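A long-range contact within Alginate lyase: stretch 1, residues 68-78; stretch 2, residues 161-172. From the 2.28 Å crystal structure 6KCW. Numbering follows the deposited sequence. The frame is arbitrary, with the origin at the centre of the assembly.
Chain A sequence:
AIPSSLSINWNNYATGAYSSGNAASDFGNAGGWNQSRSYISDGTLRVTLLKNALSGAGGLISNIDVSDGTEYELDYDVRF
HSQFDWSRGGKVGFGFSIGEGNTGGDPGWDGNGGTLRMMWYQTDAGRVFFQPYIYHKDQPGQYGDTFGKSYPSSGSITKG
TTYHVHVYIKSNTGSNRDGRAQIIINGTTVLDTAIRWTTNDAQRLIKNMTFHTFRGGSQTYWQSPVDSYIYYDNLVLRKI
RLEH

Stretch 1, residues 68-78: DGTEYELDYDV
Stretch 2 (161-172) TTYHVHVYIKSN

Residues 71-78 and 163-170 form neighbouring antiparallel β-strands, N-to-C directions at 161°, both with extended backbones (phi -84 to -164°, psi 123 to 164°), burying 960 Å² between the stretches. Register pairs Glu71 with Lys170 and steps down to Val78 with Tyr163. Side chains alternate: Glu71, Glu73, Asp75 and Asp77 share one face with Lys170, Tyr168, His166 and His164, where acids can meet lysine and histidines; Tyr72, Leu74, Tyr76 and Val78 share the other, buried face with Ile169, Val167, Val165 and Tyr163, where apolar packing fits.

Thr70 O accepts from Ser171 N at 2.8 Å. Glu71 (chi1 m) reaches Lys170, a long salt bridge, OE1 to NZ 3.8 Å. Tyr72 pairs reciprocally with Ile169: N to O 3.1 Å, O to N 3.0 Å. Glu73, chi1 p, brings OE1 within 3.1 Å of His166 CE1. Leu74 (p, p) exchanges backbone bonds with Val167 and sets CD1 4.0 Å from Val167 CB.

Asp75 (m) bridges two t histidines: OD1 accepts from His166 ND1 at 2.7 Å, OD2 from His164 NE2 at a very short 2.4 Å. Tyr76 (p) lays its ring face against Val165 CB; Val165 N to Tyr76 O is 2.9 Å. Asp77 (m) takes His164 ND1 on OD1, 2.7 Å. Val78 (p) closes the row, Tyr163 N to Val78 O 2.8 Å, both pairs bonding reciprocally.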

ATOM      1  N   ASP A  68      11.019  -6.105 -12.723  1.00 48.33           N
ATOM      2  CA  ASP A  68      10.069  -5.372 -13.546  1.00 44.76           C
ATOM      3  C   ASP A  68       9.182  -6.330 -14.325  1.00 44.17           C
ATOM      4  O   ASP A  68       9.647  -7.343 -14.853  1.00 44.64           O
ATOM      5  CB  ASP A  68      10.804  -4.455 -14.520  1.00 45.77           C
ATOM      6  CG  ASP A  68      11.497  -3.301 -13.826  1.00 51.95           C
ATOM      7  OD1 ASP A  68      11.755  -3.426 -12.607  1.00 47.46           O
ATOM      8  OD2 ASP A  68      11.770  -2.270 -14.500  1.00 46.90           O
ATOM      9  N   GLY A  69       7.898  -5.993 -14.404  1.00 44.73           N
ATOM     10  CA  GLY A  69       6.948  -6.773 -15.172  1.00 40.64           C
ATOM     11  C   GLY A  69       5.729  -5.945 -15.504  1.00 40.85           C
ATOM     12  O   GLY A  69       5.573  -4.812 -15.042  1.00 42.05           O
ATOM     13  N   THR A  70       4.854  -6.548 -16.315  1.00 43.98           N
ATOM     14  CA  THR A  70       3.596  -5.948 -16.745  1.00 41.95           C
ATOM     15  C   THR A  70       2.387  -6.434 -15.959  1.00 40.20           C
ATOM     16  O   THR A  70       1.343  -5.775 -16.013  1.00 35.61           O
ATOM     17  CB  THR A  70       3.349  -6.232 -18.231  1.00 40.29           C
ATOM     18  OG1 THR A  70       3.353  -7.649 -18.456  1.00 41.36           O
ATOM     19  CG2 THR A  70       4.435  -5.596 -19.074  1.00 39.92           C
ATOM     20  N   GLU A  71       2.503  -7.562 -15.244  1.00 39.09           N
ATOM     21  CA  GLU A  71       1.403  -8.143 -14.477  1.00 38.92           C
ATOM     22  C   GLU A  71       1.889  -8.617 -13.123  1.00 42.78           C
ATOM     23  O   GLU A  71       2.792  -9.456 -13.037  1.00 43.37           O
ATOM     24  CB  GLU A  71       0.762  -9.323 -15.198  1.00 39.84           C
ATOM     25  CG  GLU A  71      -0.344  -8.921 -16.114  1.00 39.33           C
ATOM     26  CD  GLU A  71       0.106  -8.943 -17.540  1.00 44.70           C
ATOM     27  OE1 GLU A  71      -0.757  -8.761 -18.425  1.00 52.40           O
ATOM     28  OE2 GLU A  71       1.318  -9.160 -17.775  1.00 40.85           O
ATOM     29  N   TYR A  72       1.248  -8.119 -12.071  1.00 43.11           N
ATOM     30  CA  TYR A  72       1.676  -8.377 -10.709  1.00 40.11           C
ATOM     31  C   TYR A  72       0.448  -8.563  -9.835  1.00 40.78           C
ATOM     32  O   TYR A  72      -0.650  -8.094 -10.152  1.00 36.87           O
ATOM     33  CB  TYR A  72       2.561  -7.238 -10.157  1.00 37.37           C
ATOM     34  CG  TYR A  72       4.022  -7.623 -10.040  1.00 38.96           C
ATOM     35  CD1 TYR A  72       4.474  -8.381  -8.956  1.00 41.37           C
ATOM     36  CD2 TYR A  72       4.942  -7.269 -11.027  1.00 34.14           C
ATOM     37  CE1 TYR A  72       5.809  -8.753  -8.839  1.00 39.14           C
ATOM     38  CE2 TYR A  72       6.276  -7.637 -10.931  1.00 37.37           C
ATOM     39  CZ  TYR A  72       6.707  -8.376  -9.827  1.00 42.99           C
ATOM     40  OH  TYR A  72       8.028  -8.757  -9.708  1.00 39.07           O
ATOM     41  N   GLU A  73       0.649  -9.271  -8.726  1.00 40.57           N
ATOM     42  CA  GLU A  73      -0.394  -9.399  -7.728  1.00 38.10           C
ATOM     43  C   GLU A  73       0.271  -9.540  -6.378  1.00 36.09           C
ATOM     44  O   GLU A  73       1.454  -9.874  -6.287  1.00 40.92           O
ATOM     45  CB  GLU A  73      -1.294 -10.607  -7.996  1.00 39.80           C
ATOM     46  CG  GLU A  73      -0.542 -11.894  -7.831  1.00 39.98           C
ATOM     47  CD  GLU A  73      -1.423 -13.075  -7.939  1.00 42.14           C
ATOM     48  OE1 GLU A  73      -2.644 -12.881  -8.120  1.00 41.86           O
ATOM     49  OE2 GLU A  73      -0.893 -14.201  -7.847  1.00 49.58           O
ATOM     50  N   LEU A  74      -0.497  -9.288  -5.321  1.00 34.87           N
ATOM     51  CA  LEU A  74      -0.031  -9.657  -3.991  1.00 38.99           C
ATOM     52  C   LEU A  74      -1.237  -9.906  -3.098  1.00 37.89           C
ATOM     53  O   LEU A  74      -2.370  -9.541  -3.429  1.00 39.85           O
ATOM     54  CB  LEU A  74       0.918  -8.598  -3.388  1.00 39.09           C
ATOM     55  CG  LEU A  74       0.569  -7.110  -3.303  1.00 34.35           C
ATOM     56  CD1 LEU A  74      -0.374  -6.817  -2.136  1.00 33.93           C
ATOM     57  CD2 LEU A  74       1.841  -6.300  -3.157  1.00 40.02           C
ATOM     58  N   ASP A  75      -0.971 -10.556  -1.970  1.00 36.85           N
ATOM     59  CA  ASP A  75      -1.964 -10.877  -0.953  1.00 38.09           C
ATOM     60  C   ASP A  75      -1.323 -10.689   0.413  1.00 35.80           C
ATOM     61  O   ASP A  75      -0.140 -10.980   0.598  1.00 34.31           O
ATOM     62  CB  ASP A  75      -2.486 -12.336  -1.061  1.00 37.71           C
ATOM     63  CG  ASP A  75      -3.593 -12.500  -2.091  1.00 39.86           C
ATOM     64  OD1 ASP A  75      -3.280 -12.630  -3.300  1.00 41.56           O
ATOM     65  OD2 ASP A  75      -4.781 -12.503  -1.696  1.00 37.78           O
ATOM     66  N   TYR A  76      -2.114 -10.219   1.366  1.00 33.58           N
ATOM     67  CA  TYR A  76      -1.654 -10.059   2.736  1.00 36.87           C
ATOM     68  C   TYR A  76      -2.879  -9.888   3.611  1.00 39.45           C
ATOM     69  O   TYR A  76      -3.981  -9.606   3.123  1.00 39.24           O
ATOM     70  CB  TYR A  76      -0.710  -8.858   2.899  1.00 38.51           C
ATOM     71  CG  TYR A  76      -1.369  -7.521   2.625  1.00 38.01           C
ATOM     72  CD1 TYR A  76      -1.381  -6.988   1.346  1.00 36.94           C
ATOM     73  CD2 TYR A  76      -1.993  -6.808   3.643  1.00 36.51           C
ATOM     74  CE1 TYR A  76      -1.980  -5.773   1.088  1.00 38.19           C
ATOM     75  CE2 TYR A  76      -2.607  -5.612   3.390  1.00 38.21           C
ATOM     76  CZ  TYR A  76      -2.594  -5.096   2.110  1.00 36.49           C
ATOM     77  OH  TYR A  76      -3.195  -3.892   1.847  1.00 37.01           O
ATOM     78  N   ASP A  77      -2.676 -10.071   4.907  1.00 37.69           N
ATOM     79  CA  ASP A  77      -3.691  -9.771   5.898  1.00 38.97           C
ATOM     80  C   ASP A  77      -3.276  -8.535   6.665  1.00 37.67           C
ATOM     81  O   ASP A  77      -2.085  -8.262   6.834  1.00 37.92           O
ATOM     82  CB  ASP A  77      -3.901 -10.935   6.869  1.00 39.75           C
ATOM     83  CG  ASP A  77      -4.477 -12.139   6.187  1.00 42.15           C
ATOM     84  OD1 ASP A  77      -5.415 -11.957   5.379  1.00 39.65           O
ATOM     85  OD2 ASP A  77      -3.980 -13.258   6.436  1.00 44.47           O
ATOM     86  N   VAL A  78      -4.266  -7.790   7.119  1.00 36.14           N
ATOM     87  CA  VAL A  78      -4.015  -6.569   7.862  1.00 38.10           C
ATOM     88  C   VAL A  78      -5.078  -6.448   8.939  1.00 37.29           C
ATOM     89  O   VAL A  78      -6.238  -6.815   8.727  1.00 39.18           O
ATOM     90  CB  VAL A  78      -3.989  -5.338   6.933  1.00 38.71           C
ATOM     91  CG1 VAL A  78      -5.242  -5.280   6.082  1.00 34.34           C
ATOM     92  CG2 VAL A  78      -3.814  -4.073   7.756  1.00 40.47           C
ATOM     93  N   THR A 161      -9.919  -6.369  13.737  1.00 48.81           N
ATOM     94  CA  THR A 161     -10.508  -7.281  12.760  1.00 46.47           C
ATOM     95  C   THR A 161      -9.526  -7.522  11.623  1.00 45.78           C
ATOM     96  O   THR A 161      -9.015  -6.562  11.035  1.00 46.18           O
ATOM     97  CB  THR A 161     -11.795  -6.698  12.183  1.00 46.46           C
ATOM     98  OG1 THR A 161     -12.710  -6.401  13.246  1.00 45.96           O
ATOM     99  CG2 THR A 161     -12.433  -7.688  11.202  1.00 47.56           C
ATOM    100  N   THR A 162      -9.268  -8.787  11.299  1.00 42.77           N
ATOM    101  CA  THR A 162      -8.348  -9.087  10.211  1.00 41.77           C
ATOM    102  C   THR A 162      -9.057  -8.996   8.868  1.00 45.29           C
ATOM    103  O   THR A 162     -10.127  -9.587   8.671  1.00 40.55           O
ATOM    104  CB  THR A 162      -7.734 -10.475  10.341  1.00 46.96           C
ATOM    105  OG1 THR A 162      -7.360 -10.733  11.703  1.00 48.11           O
ATOM    106  CG2 THR A 162      -6.503 -10.549   9.438  1.00 42.86           C
ATOM    107  N   TYR A 163      -8.439  -8.267   7.939  1.00 45.58           N
ATOM    108  CA  TYR A 163      -8.944  -8.105   6.583  1.00 42.35           C
ATOM    109  C   TYR A 163      -7.913  -8.650   5.604  1.00 41.97           C
ATOM    110  O   TYR A 163      -6.754  -8.218   5.619  1.00 38.41           O
ATOM    111  CB  TYR A 163      -9.242  -6.636   6.296  1.00 40.30           C
ATOM    112  CG  TYR A 163     -10.377  -6.097   7.127  1.00 40.62           C
ATOM    113  CD1 TYR A 163     -11.708  -6.257   6.729  1.00 40.27           C
ATOM    114  CD2 TYR A 163     -10.127  -5.444   8.313  1.00 42.02           C
ATOM    115  CE1 TYR A 163     -12.750  -5.763   7.505  1.00 42.42           C
ATOM    116  CE2 TYR A 163     -11.151  -4.949   9.088  1.00 44.98           C
ATOM    117  CZ  TYR A 163     -12.452  -5.102   8.690  1.00 43.95           C
ATOM    118  OH  TYR A 163     -13.442  -4.588   9.498  1.00 46.89           O
ATOM    119  N   HIS A 164      -8.324  -9.615   4.778  1.00 40.88           N
ATOM    120  CA  HIS A 164      -7.452 -10.077   3.707  1.00 41.49           C
ATOM    121  C   HIS A 164      -7.587  -9.169   2.497  1.00 40.56           C
ATOM    122  O   HIS A 164      -8.704  -8.851   2.071  1.00 38.59           O
ATOM    123  CB  HIS A 164      -7.757 -11.512   3.290  1.00 34.61           C
ATOM    124  CG  HIS A 164      -6.745 -12.061   2.333  1.00 34.82           C
ATOM    125  ND1 HIS A 164      -5.564 -12.636   2.750  1.00 35.64           N
ATOM    126  CD2 HIS A 164      -6.712 -12.078   0.981  1.00 37.63           C
ATOM    127  CE1 HIS A 164      -4.855 -12.999   1.697  1.00 35.47           C
ATOM    128  NE2 HIS A 164      -5.529 -12.671   0.610  1.00 38.96           N
ATOM    129  N   VAL A 165      -6.443  -8.773   1.938  1.00 42.16           N
ATOM    130  CA  VAL A 165      -6.364  -7.863   0.802  1.00 36.02           C
ATOM    131  C   VAL A 165      -5.677  -8.588  -0.348  1.00 38.31           C
ATOM    132  O   VAL A 165      -4.578  -9.138  -0.171  1.00 38.36           O
ATOM    133  CB  VAL A 165      -5.590  -6.587   1.171  1.00 40.60           C
ATOM    134  CG1 VAL A 165      -5.753  -5.514   0.100  1.00 36.61           C
ATOM    135  CG2 VAL A 165      -6.014  -6.093   2.548  1.00 40.11           C
ATOM    136  N   HIS A 166      -6.331  -8.606  -1.509  1.00 34.36           N
ATOM    137  CA  HIS A 166      -5.730  -9.002  -2.778  1.00 34.55           C
ATOM    138  C   HIS A 166      -5.615  -7.775  -3.688  1.00 38.96           C
ATOM    139  O   HIS A 166      -6.581  -7.016  -3.847  1.00 36.16           O
ATOM    140  CB  HIS A 166      -6.561 -10.095  -3.462  1.00 37.53           C
ATOM    141  CG  HIS A 166      -6.056 -10.474  -4.818  1.00 33.20           C
ATOM    142  ND1 HIS A 166      -4.942 -11.265  -5.002  1.00 36.87           N
ATOM    143  CD2 HIS A 166      -6.493 -10.147  -6.055  1.00 32.96           C
ATOM    144  CE1 HIS A 166      -4.720 -11.415  -6.295  1.00 35.95           C
ATOM    145  NE2 HIS A 166      -5.641 -10.739  -6.956  1.00 36.26           N
ATOM    146  N   VAL A 167      -4.433  -7.574  -4.272  1.00 35.79           N
ATOM    147  CA  VAL A 167      -4.187  -6.487  -5.212  1.00 36.92           C
ATOM    148  C   VAL A 167      -3.678  -7.089  -6.515  1.00 37.72           C
ATOM    149  O   VAL A 167      -2.849  -8.003  -6.498  1.00 38.53           O
ATOM    150  CB  VAL A 167      -3.178  -5.464  -4.649  1.00 36.15           C
ATOM    151  CG1 VAL A 167      -2.568  -4.644  -5.755  1.00 35.21           C
ATOM    152  CG2 VAL A 167      -3.840  -4.573  -3.609  1.00 35.45           C
ATOM    153  N   TYR A 168      -4.194  -6.593  -7.637  1.00 37.75           N
ATOM    154  CA  TYR A 168      -3.779  -7.011  -8.970  1.00 38.28           C
ATOM    155  C   TYR A 168      -3.583  -5.769  -9.819  1.00 39.06           C
ATOM    156  O   TYR A 168      -4.438  -4.875  -9.818  1.00 39.65           O
ATOM    157  CB  TYR A 168      -4.823  -7.922  -9.630  1.00 37.29           C
ATOM    158  CG  TYR A 168      -4.548  -8.219 -11.092  1.00 35.89           C
ATOM    159  CD1 TYR A 168      -3.347  -8.790 -11.483  1.00 39.02           C
ATOM    160  CD2 TYR A 168      -5.498  -7.958 -12.076  1.00 38.99           C
ATOM    161  CE1 TYR A 168      -3.085  -9.082 -12.807  1.00 40.44           C
ATOM    162  CE2 TYR A 168      -5.244  -8.243 -13.416  1.00 40.81           C
ATOM    163  CZ  TYR A 168      -4.030  -8.812 -13.769  1.00 39.82           C
ATOM    164  OH  TYR A 168      -3.743  -9.099 -15.086  1.00 43.44           O
ATOM    165  N   ILE A 169      -2.473  -5.719 -10.554  1.00 42.41           N
ATOM    166  CA  ILE A 169      -2.115  -4.557 -11.363  1.00 38.77           C
ATOM    167  C   ILE A 169      -1.590  -5.039 -12.709  1.00 39.97           C
ATOM    168  O   ILE A 169      -0.901  -6.061 -12.798  1.00 42.46           O
ATOM    169  CB  ILE A 169      -1.079  -3.664 -10.644  1.00 35.22           C
ATOM    170  CG1 ILE A 169      -0.854  -2.362 -11.409  1.00 37.10           C
ATOM    171  CG2 ILE A 169       0.243  -4.384 -10.489  1.00 37.73           C
ATOM    172  CD1 ILE A 169       0.092  -1.476 -10.736  1.00 36.03           C
ATOM    173  N   LYS A 170      -1.941  -4.311 -13.764  1.00 44.23           N
ATOM    174  CA  LYS A 170      -1.494  -4.623 -15.114  1.00 41.39           C
ATOM    175  C   LYS A 170      -1.114  -3.323 -15.805  1.00 39.95           C
ATOM    176  O   LYS A 170      -1.899  -2.369 -15.803  1.00 40.52           O
ATOM    177  CB  LYS A 170      -2.590  -5.352 -15.888  1.00 38.35           C
ATOM    178  CG  LYS A 170      -2.266  -5.715 -17.321  1.00 39.47           C
ATOM    179  CD  LYS A 170      -3.575  -6.038 -18.025  1.00 34.68           C
ATOM    180  CE  LYS A 170      -3.415  -7.139 -19.055  1.00 42.42           C
ATOM    181  NZ  LYS A 170      -3.127  -6.603 -20.407  1.00 47.68           N
ATOM    182  N   SER A 171       0.090  -3.283 -16.374  1.00 38.67           N
ATOM    183  CA  SER A 171       0.518  -2.137 -17.166  1.00 36.89           C
ATOM    184  C   SER A 171      -0.422  -1.891 -18.344  1.00 39.17           C
ATOM    185  O   SER A 171      -1.022  -2.819 -18.900  1.00 36.62           O
ATOM    186  CB  SER A 171       1.930  -2.360 -17.695  1.00 35.01           C
ATOM    187  OG  SER A 171       2.776  -2.790 -16.659  1.00 41.03           O
ATOM    188  N   ASN A 172      -0.533  -0.620 -18.734  1.00 39.36           N
ATOM    189  CA  ASN A 172      -1.163  -0.282 -19.997  1.00 37.24           C
ATOM    190  C   ASN A 172      -0.070  -0.231 -21.060  1.00 37.92           C
ATOM    191  O   ASN A 172       1.109  -0.448 -20.771  1.00 36.44           O
ATOM    192  CB  ASN A 172      -1.961   1.017 -19.881  1.00 36.72           C
ATOM    193  CG  ASN A 172      -1.076   2.275 -19.883  1.00 40.13           C
ATOM    194  OD1 ASN A 172      -0.498   2.655 -18.856  1.00 38.48           O
ATOM    195  ND2 ASN A 172      -0.992   2.934 -21.034  1.00 34.75           N
TER